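Local structure of platelet inhibitor (Ancylostoma caninum, 4TPV) at residues S3-R8 against M42-T47. The protein inhibits platelet aggregation and blocks adhesion of resting platelets to fibrinogen and collagen, possibly by binding integrins, as a secreted hookworm CAP-family toxin. Sequence-based numbering, arbitrary orientation.
Sequences SLCQQR and MVYDCT
A disulfide, C5–C46, staples the N-terminal tail of this CAP-family protein to the first turn of helix 46-56, just beyond the short edge strand 43-44 of the mixed sheet. The SG atoms of C5 and C46 are 2.0 Å apart, and the bridge is twisted to a chi3 of -101°. In both cysteines SG lies beside the backbone N and anti to the carbonyl carbon (chi1 -78° in C5, -66° in C46), and the CA atoms of C5 and C46 come to 5.2 Å. Just before C5 the tail also packs on CB of C46: CB of L4 rests 4.1 Å from CB of C46, while C of L4 is 3.8 Å from CB of C46.

The C5 sulfur also meets Y44. SG of C5 approaches the edge of the ring, near its plane, with CE2 of Y44 as the touching atom at 3.9 Å; this is an edge-on sulfur-aromatic contact. Y44 itself is buried, and its OH is gripped by E49 and by the backbone N of C122, two hydrogen bonds that restrain the hydroxyl end of the ring. D45, between Y44 and C46, is the N-cap residue of helix 46-56 and uses OD1 to hold the backbone N of L48.

Farther along the tail, R8 reaches back to the same helix, forming salt bridges with E49 and E50 and a cation-pi contact with Y53. OE1 of Q6 sits 3.1 Å above the plane of the R8 guanidinium, displaced toward its rim. A water bridges the two segments, donating to O of C46 at 2.9 Å and accepting a weak bond from NH2 of R8 at 3.1 Å.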
loop_
_atom_site.group_PDB
_atom_site.type_symbol
_atom_site.label_atom_id
_atom_site.label_comp_id
_atom_site.label_asym_id
_atom_site.label_seq_id
_atom_site.Cartn_x
_atom_site.Cartn_y
_atom_site.Cartn_z
ATOM N N SER A 3 3.884 16.393 8.593
ATOM C CA SER A 3 3.479 17.639 9.228
ATOM C C SER A 3 1.979 17.907 9.072
ATOM O O SER A 3 1.373 18.583 9.901
ATOM C CB SER A 3 4.292 18.812 8.663
ATOM O OG SER A 3 4.165 18.908 7.255
ATOM N N LEU A 4 1.379 17.369 8.018
ATOM C CA LEU A 4 -0.024 17.659 7.718
ATOM C C LEU A 4 -0.949 16.645 8.380
ATOM O O LEU A 4 -2.166 16.693 8.210
ATOM C CB LEU A 4 -0.258 17.666 6.215
ATOM C CG LEU A 4 0.675 18.591 5.440
ATOM C CD1 LEU A 4 0.385 18.509 3.951
ATOM C CD2 LEU A 4 0.522 20.004 5.940
ATOM N N CYS A 5 -0.357 15.711 9.113
ATOM C CA CYS A 5 -1.149 14.751 9.862
ATOM C C CYS A 5 -1.444 15.300 11.229
ATOM O O CYS A 5 -0.647 16.051 11.803
ATOM C CB CYS A 5 -0.442 13.406 10.008
ATOM S SG CYS A 5 -0.466 12.310 8.556
ATOM N N GLN A 6 -2.591 14.911 11.757
ATOM C CA GLN A 6 -3.008 15.367 13.071
ATOM C C GLN A 6 -2.741 14.276 14.089
ATOM O O GLN A 6 -2.431 13.129 13.725
ATOM C CB GLN A 6 -4.479 15.727 13.067
ATOM C CG GLN A 6 -5.367 14.510 13.051
ATOM C CD GLN A 6 -6.789 14.853 12.737
ATOM O OE1 GLN A 6 -7.165 14.978 11.565
ATOM N NE2 GLN A 6 -7.604 15.011 13.777
ATOM N N GLN A 7 -2.854 14.626 15.368
ATOM C CA GLN A 7 -2.638 13.645 16.420
ATOM C C GLN A 7 -3.703 12.560 16.348
ATOM O O GLN A 7 -4.888 12.853 16.322
ATOM C CB GLN A 7 -2.654 14.303 17.802
ATOM C CG GLN A 7 -1.915 13.479 18.846
ATOM C CD GLN A 7 -2.552 13.540 20.217
ATOM O OE1 GLN A 7 -2.993 14.602 20.670
ATOM N NE2 GLN A 7 -2.605 12.392 20.893
ATOM N N ARG A 8 -3.276 11.302 16.297
ATOM C CA ARG A 8 -4.220 10.198 16.329
ATOM C C ARG A 8 -4.023 9.383 17.590
ATOM O O ARG A 8 -2.908 9.266 18.097
ATOM C CB ARG A 8 -4.065 9.299 15.100
ATOM C CG ARG A 8 -4.209 10.033 13.769
ATOM C CD ARG A 8 -5.635 10.496 13.456
ATOM N NE ARG A 8 -5.697 11.019 12.088
ATOM C CZ ARG A 8 -6.793 11.499 11.510
ATOM N NH1 ARG A 8 -7.936 11.504 12.163
ATOM N NH2 ARG A 8 -6.755 11.948 10.262
ATOM N N MET A 42 6.159 4.144 -2.759
ATOM C CA MET A 42 5.085 4.815 -2.018
ATOM C C MET A 42 5.593 5.855 -1.043
ATOM O O MET A 42 6.625 5.683 -0.382
ATOM C CB MET A 42 4.242 3.823 -1.235
ATOM C CG MET A 42 3.305 2.986 -2.085
ATOM S SD MET A 42 2.350 1.837 -1.058
ATOM C CE MET A 42 1.165 1.256 -2.282
ATOM N N VAL A 43 4.827 6.934 -0.944
ATOM C CA VAL A 43 5.082 7.986 0.032
ATOM C C VAL A 43 3.863 8.094 0.937
ATOM O O VAL A 43 2.738 7.957 0.465
ATOM C CB VAL A 43 5.355 9.336 -0.660
ATOM C CG1 VAL A 43 5.402 10.474 0.361
ATOM C CG2 VAL A 43 6.631 9.248 -1.483
ATOM N N TYR A 44 4.061 8.325 2.231
ATOM C CA TYR A 44 2.904 8.481 3.117
ATOM C C TYR A 44 2.115 9.744 2.732
ATOM O O TYR A 44 2.695 10.748 2.329
ATOM C CB TYR A 44 3.324 8.546 4.585
ATOM C CG TYR A 44 2.175 8.178 5.494
ATOM C CD1 TYR A 44 1.832 6.845 5.693
ATOM C CD2 TYR A 44 1.394 9.170 6.110
ATOM C CE1 TYR A 44 0.777 6.490 6.486
ATOM C CE2 TYR A 44 0.323 8.824 6.911
ATOM C CZ TYR A 44 0.017 7.482 7.096
ATOM O OH TYR A 44 -1.044 7.107 7.877
ATOM N N ASP A 45 0.791 9.682 2.838
ATOM C CA ASP A 45 -0.048 10.802 2.412
ATOM C C ASP A 45 -1.081 11.077 3.483
ATOM O O ASP A 45 -1.944 10.235 3.756
ATOM C CB ASP A 45 -0.728 10.481 1.073
ATOM C CG ASP A 45 -1.503 11.655 0.521
ATOM O OD1 ASP A 45 -2.644 11.892 0.980
ATOM O OD2 ASP A 45 -0.959 12.335 -0.372
ATOM N N CYS A 46 -0.959 12.225 4.145
ATOM C CA CYS A 46 -1.849 12.499 5.275
ATOM C C CYS A 46 -3.293 12.744 4.829
ATOM O O CYS A 46 -4.208 12.583 5.622
ATOM C CB CYS A 46 -1.330 13.671 6.102
ATOM S SG CYS A 46 0.234 13.280 6.919
ATOM N N THR A 47 -3.510 13.106 3.565
ATOM C CA THR A 47 -4.869 13.188 3.041
ATOM C C THR A 47 -5.531 11.800 2.919
ATOM O O THR A 47 -6.706 11.626 3.286
ATOM C CB THR A 47 -4.874 13.903 1.690
ATOM O OG1 THR A 47 -4.518 15.279 1.914
ATOM C CG2 THR A 47 -6.252 13.850 1.069
HETATM O O HOH W 1 -4.987 13.543 8.253
#